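Hypothetical protein jhp0584 (Helicobacter pylori J99, PDB 4R7K) is of unknown function but belongs to the SRPBCC superfamily, whose helix-grip fold often encloses a ligand pocket, so it may bind a small hydrophobic molecule. Local coordinates at residues N44-E49 and N177-W182; N58-H63 and W141-L146; V151-Q156 and G185-S190. One frame throughout, in Å; residues are numbered along the deposited sequence.

Contact 1 (N44-E49 and N177-W182)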
loop_
_atom_site.group_PDB
_atom_site.type_symbol
_atom_site.label_atom_id
_atom_site.label_comp_id
_atom_site.label_asym_id
_atom_site.label_seq_id
_atom_site.Cartn_x
_atom_site.Cartn_y
_atom_site.Cartn_z
ATOM N N ASN A 44 -7.316 -5.635 17.237
ATOM C CA ASN A 44 -7.240 -4.922 15.979
ATOM C C ASN A 44 -8.659 -4.750 15.437
ATOM O O ASN A 44 -9.522 -5.636 15.624
ATOM C CB ASN A 44 -6.358 -5.676 14.995
ATOM C CG ASN A 44 -5.992 -4.862 13.759
ATOM O OD1 ASN A 44 -5.901 -3.629 13.795
ATOM N ND2 ASN A 44 -5.731 -5.563 12.661
ATOM N N PHE A 45 -8.877 -3.610 14.775
ATOM C CA PHE A 45 -10.122 -3.248 14.173
ATOM C C PHE A 45 -9.825 -2.650 12.812
ATOM O O PHE A 45 -8.964 -1.775 12.664
ATOM C CB PHE A 45 -10.890 -2.280 15.067
ATOM C CG PHE A 45 -12.116 -1.697 14.417
ATOM C CD1 PHE A 45 -13.186 -2.517 14.073
ATOM C CD2 PHE A 45 -12.184 -0.350 14.121
ATOM C CE1 PHE A 45 -14.318 -1.995 13.485
ATOM C CE2 PHE A 45 -13.307 0.175 13.484
ATOM C CZ PHE A 45 -14.378 -0.644 13.192
ATOM N N VAL A 46 -10.522 -3.157 11.806
ATOM C CA VAL A 46 -10.339 -2.711 10.433
ATOM C C VAL A 46 -11.702 -2.302 9.878
ATOM O O VAL A 46 -12.677 -3.006 10.117
ATOM C CB VAL A 46 -9.820 -3.878 9.588
ATOM C CG1 VAL A 46 -9.402 -3.400 8.217
ATOM C CG2 VAL A 46 -8.666 -4.570 10.303
ATOM N N SER A 47 -11.768 -1.166 9.173
ATOM C CA SER A 47 -13.008 -0.712 8.545
ATOM C C SER A 47 -12.750 -0.219 7.127
ATOM O O SER A 47 -11.842 0.599 6.890
ATOM C CB SER A 47 -13.639 0.409 9.410
ATOM O OG SER A 47 -14.881 0.837 8.878
ATOM N N ASN A 48 -13.541 -0.743 6.193
ATOM C CA ASN A 48 -13.519 -0.345 4.819
ATOM C C ASN A 48 -14.960 -0.151 4.313
ATOM O O ASN A 48 -15.881 -0.872 4.732
ATOM C CB ASN A 48 -12.831 -1.418 3.967
ATOM C CG ASN A 48 -11.384 -1.635 4.351
ATOM O OD1 ASN A 48 -11.077 -2.353 5.291
ATOM N ND2 ASN A 48 -10.496 -1.048 3.604
ATOM N N GLU A 49 -15.148 0.753 3.355
ATOM C CA GLU A 49 -16.434 1.043 2.828
ATOM C C GLU A 49 -16.358 1.681 1.426
ATOM O O GLU A 49 -15.488 2.518 1.151
ATOM C CB GLU A 49 -17.123 2.032 3.756
ATOM C CG GLU A 49 -18.510 2.393 3.400
ATOM C CD GLU A 49 -19.066 3.532 4.255
ATOM O OE1 GLU A 49 -18.286 4.212 4.972
ATOM O OE2 GLU A 49 -20.301 3.742 4.225
ATOM N N ASN A 177 -5.633 -2.573 3.409
ATOM C CA ASN A 177 -5.407 -2.602 1.998
ATOM C C ASN A 177 -5.961 -3.874 1.370
ATOM O O ASN A 177 -6.487 -3.802 0.273
ATOM C CB ASN A 177 -3.911 -2.396 1.715
ATOM C CG ASN A 177 -3.491 -0.940 1.942
ATOM O OD1 ASN A 177 -2.745 -0.629 2.867
ATOM N ND2 ASN A 177 -4.079 -0.047 1.180
ATOM N N GLY A 178 -5.855 -5.008 2.066
ATOM C CA GLY A 178 -6.421 -6.268 1.587
ATOM C C GLY A 178 -7.943 -6.184 1.502
ATOM O O GLY A 178 -8.545 -6.577 0.515
ATOM N N HIS A 179 -8.563 -5.660 2.536
ATOM C CA HIS A 179 -10.015 -5.545 2.522
ATOM C C HIS A 179 -10.516 -4.553 1.504
ATOM O O HIS A 179 -11.586 -4.765 0.875
ATOM C CB HIS A 179 -10.523 -5.257 3.901
ATOM C CG HIS A 179 -10.544 -6.469 4.770
ATOM N ND1 HIS A 179 -11.240 -6.519 5.953
ATOM C CD2 HIS A 179 -10.066 -7.720 4.557
ATOM C CE1 HIS A 179 -11.096 -7.719 6.493
ATOM N NE2 HIS A 179 -10.412 -8.475 5.652
ATOM N N GLN A 180 -9.738 -3.506 1.266
ATOM C CA GLN A 180 -10.111 -2.559 0.220
ATOM C C GLN A 180 -10.107 -3.275 -1.113
ATOM O O GLN A 180 -10.949 -2.993 -1.989
ATOM C CB GLN A 180 -9.148 -1.390 0.159
ATOM C CG GLN A 180 -9.686 -0.243 -0.661
ATOM C CD GLN A 180 -10.915 0.420 -0.043
ATOM O OE1 GLN A 180 -11.103 0.449 1.188
ATOM N NE2 GLN A 180 -11.729 1.014 -0.894
ATOM N N ALA A 181 -9.111 -4.139 -1.310
ATOM C CA ALA A 181 -9.025 -4.912 -2.556
ATOM C C ALA A 181 -10.223 -5.851 -2.717
ATOM O O ALA A 181 -10.680 -6.090 -3.838
ATOM C CB ALA A 181 -7.711 -5.697 -2.634
ATOM N N TRP A 182 -10.719 -6.388 -1.597
ATOM C CA TRP A 182 -11.883 -7.279 -1.612
ATOM C C TRP A 182 -13.069 -6.461 -2.107
ATOM O O TRP A 182 -13.758 -6.877 -3.041
ATOM C CB TRP A 182 -12.226 -7.823 -0.219
ATOM C CG TRP A 182 -13.109 -9.070 -0.243
ATOM C CD1 TRP A 182 -14.101 -9.358 -1.137
ATOM C CD2 TRP A 182 -13.141 -10.124 0.740
ATOM N NE1 TRP A 182 -14.678 -10.567 -0.833
ATOM C CE2 TRP A 182 -14.108 -11.057 0.316
ATOM C CE3 TRP A 182 -12.383 -10.407 1.897
ATOM C CZ2 TRP A 182 -14.378 -12.232 1.024
ATOM C CZ3 TRP A 182 -12.650 -11.591 2.597
ATOM C CH2 TRP A 182 -13.624 -12.483 2.152
HETATM O O HOH W 1 -12.375 -4.234 6.701
HETATM O O HOH W 2 -12.627 2.243 2.845
#

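Contact 2 (N58-H63 and W141-L146)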
loop_
_atom_site.group_PDB
_atom_site.type_symbol
_atom_site.label_atom_id
_atom_site.label_comp_id
_atom_site.label_asym_id
_atom_site.label_seq_id
_atom_site.Cartn_x
_atom_site.Cartn_y
_atom_site.Cartn_z
ATOM N N ASN A 58 -28.712 -7.048 -5.625
ATOM C CA ASN A 58 -28.808 -8.515 -5.723
ATOM C C ASN A 58 -27.532 -9.172 -6.215
ATOM O O ASN A 58 -27.113 -10.207 -5.694
ATOM C CB ASN A 58 -30.026 -8.911 -6.559
ATOM C CG ASN A 58 -31.309 -8.873 -5.738
ATOM O OD1 ASN A 58 -31.300 -9.173 -4.526
ATOM N ND2 ASN A 58 -32.406 -8.530 -6.374
ATOM N N LYS A 59 -26.907 -8.562 -7.205
ATOM C CA LYS A 59 -25.695 -9.112 -7.783
ATOM C C LYS A 59 -24.550 -9.075 -6.776
ATOM O O LYS A 59 -23.773 -9.999 -6.673
ATOM C CB LYS A 59 -25.367 -8.356 -9.088
ATOM C CG LYS A 59 -24.326 -8.997 -9.995
ATOM C CD LYS A 59 -24.609 -10.455 -10.382
ATOM C CE LYS A 59 -25.885 -10.658 -11.163
ATOM N NZ LYS A 59 -26.077 -12.095 -11.519
ATOM N N VAL A 60 -24.462 -8.008 -6.015
ATOM C CA VAL A 60 -23.412 -7.891 -5.018
ATOM C C VAL A 60 -23.583 -8.966 -3.951
ATOM O O VAL A 60 -22.626 -9.654 -3.585
ATOM C CB VAL A 60 -23.397 -6.474 -4.403
ATOM C CG1 VAL A 60 -22.470 -6.417 -3.195
ATOM C CG2 VAL A 60 -22.992 -5.457 -5.454
ATOM N N VAL A 61 -24.818 -9.153 -3.488
ATOM C CA VAL A 61 -25.095 -10.164 -2.466
ATOM C C VAL A 61 -24.696 -11.554 -3.002
ATOM O O VAL A 61 -24.046 -12.359 -2.331
ATOM C CB VAL A 61 -26.572 -10.103 -2.027
ATOM C CG1 VAL A 61 -26.933 -11.260 -1.120
ATOM C CG2 VAL A 61 -26.883 -8.800 -1.331
ATOM N N GLN A 62 -25.054 -11.820 -4.252
ATOM C CA GLN A 62 -24.732 -13.077 -4.836
ATOM C C GLN A 62 -23.246 -13.309 -4.866
ATOM O O GLN A 62 -22.781 -14.398 -4.534
ATOM C CB GLN A 62 -25.262 -13.100 -6.253
ATOM C CG GLN A 62 -24.939 -14.375 -6.961
ATOM C CD GLN A 62 -25.353 -14.339 -8.395
ATOM O OE1 GLN A 62 -25.825 -13.308 -8.902
ATOM N NE2 GLN A 62 -25.164 -15.458 -9.075
ATOM N N HIS A 63 -22.487 -12.295 -5.265
ATOM C CA HIS A 63 -21.039 -12.474 -5.391
ATOM C C HIS A 63 -20.288 -12.461 -4.076
ATOM O O HIS A 63 -19.124 -12.884 -4.022
ATOM C CB HIS A 63 -20.428 -11.478 -6.352
ATOM C CG HIS A 63 -20.873 -11.659 -7.760
ATOM N ND1 HIS A 63 -21.051 -10.606 -8.623
ATOM C CD2 HIS A 63 -21.180 -12.778 -8.458
ATOM C CE1 HIS A 63 -21.445 -11.063 -9.795
ATOM N NE2 HIS A 63 -21.542 -12.379 -9.717
ATOM N N TRP A 141 -20.138 -7.878 7.454
ATOM C CA TRP A 141 -20.454 -7.199 6.239
ATOM C C TRP A 141 -21.847 -6.648 6.314
ATOM O O TRP A 141 -22.775 -7.292 6.878
ATOM C CB TRP A 141 -20.412 -8.178 5.044
ATOM C CG TRP A 141 -19.106 -8.826 4.720
ATOM C CD1 TRP A 141 -18.539 -9.890 5.367
ATOM C CD2 TRP A 141 -18.233 -8.512 3.623
ATOM N NE1 TRP A 141 -17.358 -10.243 4.743
ATOM C CE2 TRP A 141 -17.150 -9.414 3.676
ATOM C CE3 TRP A 141 -18.273 -7.565 2.582
ATOM C CZ2 TRP A 141 -16.094 -9.362 2.769
ATOM C CZ3 TRP A 141 -17.205 -7.504 1.690
ATOM C CH2 TRP A 141 -16.154 -8.413 1.768
ATOM N N LEU A 142 -22.019 -5.486 5.688
ATOM C CA LEU A 142 -23.311 -4.849 5.553
ATOM C C LEU A 142 -23.398 -4.287 4.152
ATOM O O LEU A 142 -22.627 -3.385 3.787
ATOM C CB LEU A 142 -23.480 -3.741 6.591
ATOM C CG LEU A 142 -24.927 -3.256 6.814
ATOM C CD1 LEU A 142 -24.998 -2.511 8.151
ATOM C CD2 LEU A 142 -25.343 -2.366 5.653
ATOM N N VAL A 143 -24.315 -4.844 3.362
ATOM C CA VAL A 143 -24.552 -4.413 1.980
ATOM C C VAL A 143 -25.961 -3.823 1.966
ATOM O O VAL A 143 -26.898 -4.487 2.419
ATOM C CB VAL A 143 -24.488 -5.599 0.980
ATOM C CG1 VAL A 143 -24.698 -5.091 -0.455
ATOM C CG2 VAL A 143 -23.150 -6.331 1.033
ATOM N N GLU A 144 -26.121 -2.587 1.471
ATOM C CA GLU A 144 -27.429 -1.979 1.406
ATOM C C GLU A 144 -27.655 -1.026 0.259
ATOM O O GLU A 144 -26.729 -0.386 -0.275
ATOM C CB GLU A 144 -27.790 -1.260 2.719
ATOM C CG GLU A 144 -26.917 -0.081 3.051
ATOM C CD GLU A 144 -27.360 0.624 4.331
ATOM O OE1 GLU A 144 -28.558 0.495 4.698
ATOM O OE2 GLU A 144 -26.519 1.320 4.962
ATOM N N LYS A 145 -28.915 -0.969 -0.139
ATOM C CA LYS A 145 -29.379 -0.034 -1.144
ATOM C C LYS A 145 -29.530 1.356 -0.516
ATOM O O LYS A 145 -30.088 1.485 0.594
ATOM C CB LYS A 145 -30.765 -0.446 -1.602
ATOM C CG LYS A 145 -30.880 -1.757 -2.328
ATOM C CD LYS A 145 -32.345 -1.894 -2.779
ATOM C CE LYS A 145 -32.605 -3.083 -3.656
ATOM N NZ LYS A 145 -31.977 -2.882 -4.983
ATOM N N LEU A 146 -29.035 2.379 -1.198
ATOM C CA LEU A 146 -29.138 3.758 -0.732
ATOM C C LEU A 146 -29.930 4.519 -1.778
ATOM O O LEU A 146 -30.070 4.050 -2.908
ATOM C CB LEU A 146 -27.766 4.426 -0.552
ATOM C CG LEU A 146 -26.771 3.829 0.448
ATOM C CD1 LEU A 146 -25.602 4.756 0.573
ATOM C CD2 LEU A 146 -27.450 3.602 1.786
HETATM O O HOH W 3 -31.035 -5.297 -6.612
#

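Contact 3 (V151-Q156 and G185-S190)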
loop_
_atom_site.group_PDB
_atom_site.type_symbol
_atom_site.label_atom_id
_atom_site.label_comp_id
_atom_site.label_asym_id
_atom_site.label_seq_id
_atom_site.Cartn_x
_atom_site.Cartn_y
_atom_site.Cartn_z
ATOM N N VAL A 151 -25.309 1.646 -4.087
ATOM C CA VAL A 151 -25.193 0.537 -3.157
ATOM C C VAL A 151 -23.980 0.789 -2.286
ATOM O O VAL A 151 -22.919 1.201 -2.789
ATOM C CB VAL A 151 -25.054 -0.804 -3.898
ATOM C CG1 VAL A 151 -24.598 -1.906 -2.980
ATOM C CG2 VAL A 151 -26.357 -1.165 -4.603
ATOM N N ARG A 152 -24.172 0.603 -0.980
ATOM C CA ARG A 152 -23.119 0.682 0.007
ATOM C C ARG A 152 -22.649 -0.697 0.428
ATOM O O ARG A 152 -23.465 -1.601 0.649
ATOM C CB ARG A 152 -23.630 1.404 1.243
ATOM C CG ARG A 152 -22.654 1.467 2.420
ATOM C CD ARG A 152 -23.370 2.123 3.596
ATOM N NE ARG A 152 -22.508 2.394 4.765
ATOM C CZ ARG A 152 -22.903 2.321 6.030
ATOM N NH1 ARG A 152 -24.120 1.914 6.328
ATOM N NH2 ARG A 152 -22.053 2.627 7.006
ATOM N N ILE A 153 -21.328 -0.871 0.490
ATOM C CA ILE A 153 -20.727 -2.088 0.988
ATOM C C ILE A 153 -19.778 -1.710 2.130
ATOM O O ILE A 153 -18.752 -1.058 1.914
ATOM C CB ILE A 153 -19.948 -2.884 -0.095
ATOM C CG1 ILE A 153 -20.779 -3.065 -1.345
ATOM C CG2 ILE A 153 -19.539 -4.238 0.473
ATOM C CD1 ILE A 153 -20.036 -3.633 -2.543
ATOM N N LEU A 154 -20.128 -2.130 3.334
ATOM C CA LEU A 154 -19.347 -1.860 4.517
ATOM C C LEU A 154 -18.837 -3.165 5.017
ATOM O O LEU A 154 -19.638 -4.100 5.219
ATOM C CB LEU A 154 -20.216 -1.247 5.615
ATOM C CG LEU A 154 -19.571 -1.034 7.016
ATOM C CD1 LEU A 154 -18.536 0.062 7.009
ATOM C CD2 LEU A 154 -20.636 -0.686 8.042
ATOM N N THR A 155 -17.515 -3.259 5.214
ATOM C CA THR A 155 -16.957 -4.423 5.817
ATOM C C THR A 155 -15.996 -4.034 6.976
ATOM O O THR A 155 -15.126 -3.147 6.853
ATOM C CB THR A 155 -16.320 -5.376 4.801
ATOM O OG1 THR A 155 -16.072 -6.631 5.445
ATOM C CG2 THR A 155 -15.021 -4.816 4.247
ATOM N N GLN A 156 -16.168 -4.714 8.093
ATOM C CA GLN A 156 -15.416 -4.439 9.308
ATOM C C GLN A 156 -15.023 -5.715 9.952
ATOM O O GLN A 156 -15.793 -6.673 9.953
ATOM C CB GLN A 156 -16.236 -3.592 10.285
ATOM C CG GLN A 156 -16.670 -2.261 9.736
ATOM C CD GLN A 156 -17.435 -1.402 10.726
ATOM O OE1 GLN A 156 -18.254 -1.877 11.521
ATOM N NE2 GLN A 156 -17.168 -0.120 10.676
ATOM N N GLY A 185 -12.733 -5.369 -5.797
ATOM C CA GLY A 185 -12.940 -6.505 -6.652
ATOM C C GLY A 185 -14.408 -6.878 -6.759
ATOM O O GLY A 185 -14.921 -7.145 -7.849
ATOM N N LEU A 186 -15.076 -6.895 -5.624
ATOM C CA LEU A 186 -16.522 -7.203 -5.568
ATOM C C LEU A 186 -17.318 -6.235 -6.445
ATOM O O LEU A 186 -18.208 -6.625 -7.198
ATOM C CB LEU A 186 -16.961 -7.147 -4.099
ATOM C CG LEU A 186 -18.424 -7.351 -3.760
ATOM C CD1 LEU A 186 -18.968 -8.627 -4.380
ATOM C CD2 LEU A 186 -18.555 -7.397 -2.260
ATOM N N VAL A 187 -16.961 -4.954 -6.354
ATOM C CA VAL A 187 -17.562 -3.929 -7.176
ATOM C C VAL A 187 -17.294 -4.165 -8.672
ATOM O O VAL A 187 -18.237 -4.238 -9.479
ATOM C CB VAL A 187 -17.049 -2.550 -6.776
ATOM C CG1 VAL A 187 -17.469 -1.524 -7.819
ATOM C CG2 VAL A 187 -17.583 -2.169 -5.387
ATOM N N ALA A 188 -16.026 -4.334 -9.025
ATOM C CA ALA A 188 -15.621 -4.530 -10.427
ATOM C C ALA A 188 -16.312 -5.752 -11.049
ATOM O O ALA A 188 -16.828 -5.724 -12.187
ATOM C CB ALA A 188 -14.102 -4.703 -10.502
ATOM N N TYR A 189 -16.364 -6.820 -10.283
ATOM C CA TYR A 189 -16.964 -8.055 -10.741
ATOM C C TYR A 189 -18.500 -7.994 -10.804
ATOM O O TYR A 189 -19.101 -8.787 -11.512
ATOM C CB TYR A 189 -16.552 -9.172 -9.802
ATOM C CG TYR A 189 -16.793 -10.610 -10.250
ATOM C CD1 TYR A 189 -15.950 -11.236 -11.162
ATOM C CD2 TYR A 189 -17.768 -11.364 -9.646
ATOM C CE1 TYR A 189 -16.147 -12.584 -11.514
ATOM C CE2 TYR A 189 -17.966 -12.678 -9.977
ATOM C CZ TYR A 189 -17.164 -13.290 -10.897
ATOM O OH TYR A 189 -17.413 -14.604 -11.161
ATOM N N SER A 190 -19.115 -7.060 -10.080
ATOM C CA SER A 190 -20.587 -6.968 -10.039
ATOM C C SER A 190 -21.151 -5.951 -11.028
ATOM O O SER A 190 -22.340 -5.968 -11.312
ATOM C CB SER A 190 -21.064 -6.686 -8.613
ATOM O OG SER A 190 -20.671 -7.743 -7.740
#

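Contact 1 (N44-E49 and N177-W182)
Gln-180 OE1 takes a nearly straight hydrogen bond from Asn-48 ND2, 2.9 Å long with an N-H...O angle of 169°. The same oxygen also has water 2 at 2.9 Å, and that water accepts from Glu-49 N, so Gln-180 is tied to strand 44-53 twice, once directly and once through water. This is the helix-grip fold at work: the long C-terminal helix 174-190 lies against the antiparallel sheet, here over its edge strand within the chain. Gln-180 starts off along the flank of the helix, and the bend at its second torsion (chi2 66°) brings OE1 to the strand. This oxygen lies almost in the plane of the Asn-48 amide. ND2 has another acceptor in Leu-176 O, one turn earlier in the helix, so both its hydrogens can be used and the amide orientation is fixed.

The other end of that amide faces His-179. Asn-48 OD1 sits 3.3 Å from His-179 CB, and the two side chains cross at about a right angle, amide and ring planes 62° apart. The ring itself is reached through water 1, which donates to Asn-48 OD1 at 2.7 Å and meets the ring edge in plane. His-139 stacks on the His-179 ring. Behind the strand, on the side turned from the helix, Glu-49 OE1 is hydrogen-bonded to Ser-47 OG of a second subunit, and Ser-47 OG more weakly to Glu-49 OE1 of that subunit. The bridge back to His-179 closes where water 1 stands 2.7 Å from its ND1.

Contact 2 (N58-H63 and W141-L146)
Val-60 and Val-143 meet methyl to methyl, helix 57-65 against strand 136-146, in the part of the helix-grip fold where a short helix between the first two long strands of the chain covers the same sheet face as the C-terminal helix. The apolar contact comes first. Val-143 CG1 reaches out to both helix valines: it lies 3.8 Å from Val-60 CG1 and, less closely, 4.4 Å from Val-61 CG2. With CG1 anti to the backbone N in Val-143 (chi1 -178°), this one methyl meets both valines of 58-63. Val-60 points its side chain at the sheet, whereas Val-61 offers its methyl from the flank, and the nearest CA atoms, Val-61 CA and Val-143 CA, are 7.3 Å apart. Leu-64 and Phe-57 of the same helix also pack on Val-143, and Val-60 continues onto Ile-153 and Leu-186, so these valines belong to one buried apolar layer between sheet and helices.

The polar interactions lie outside this layer. Lys-145, at the exposed end of the strand, turns its tip back toward the start of the helix, where water 3 accepts from Lys-145 NZ at 3.1 Å and from Asn-58 N at the same length. That backbone N-H belongs to the first turn, so the water helps satisfy a helix start. Within the helix, away from the sheet, Lys-59 and Gln-62 are one turn apart and join side chains. The bent lysine chain brings the ammonium to the glutamine carbonyl oxygen, a little out of the carbonyl plane, and Lys-59 NZ donates to Gln-62 OE1 at 2.9 Å.

Contact 3 (V151-Q156 and G185-S190)
Strand 150-160 and the last turns of helix 174-190 stand well apart here, Ile-153 CA and Val-187 CA being nearest at 8.9 Å, so the gap is bridged by side chains alone. The strand is regularly extended, and Ile-153 is hydrogen-bonded through its backbone to Val-50 on the neighbouring strand while its side chain points at the helix.

Ile-153 does the reaching. Its CG1 lies anti to the carbonyl carbon and the chain runs on extended (chi2 171°), which carries CD1 to the helix. There CD1 settles between two side chains, 4.0 Å from Val-187 CG2 and 4.1 Å from Leu-186 CD2. Leu-186 points at the strand, whereas Val-187 comes in from the flank; both cross the isoleucine at a slant. In the helix-grip fold this is where the C-terminal helix packs on the strand next to the edge strand 44-53, and Val-60 and Trp-141 border the same apolar patch by touching Ile-153.

Beyond the patch, the helix finishes. Ser-190 OG folds back to donate to Leu-186 O at 2.8 Å, and His-63 ND1 is hydrogen-bonded to the same hydroxyl, tying the helix end to helix 57-65. On the opposite strand face, the Arg-152 guanidinium makes salt bridges to Glu-49 and Glu-144, and one of its faces has Leu-154 CB 4.2 Å above the plane, off toward the border of the group.

Overall arrangement
All three contacts are buried and lie between the same sheet and its helices, but their chemistry differs. Contact 1, on the edge strand and next to a second subunit, is mostly polar and watered; contacts 2 and 3, centred 7 Å apart, are methyl packing, with polar groups left to the margins. Contacts 1 and 3 share helix 174-190, meeting neighbouring strands 44-53 and 150-160, while contact 2 brings in helix 57-65 against strand 136-146. Arg-152 of contact 3 ties it to both others through carboxylates on the two flanking strands. Trp-182 CE2 of contact 1 lies 3.6 Å from Trp-141 CZ2 of contact 2, the two rings meeting edge to face.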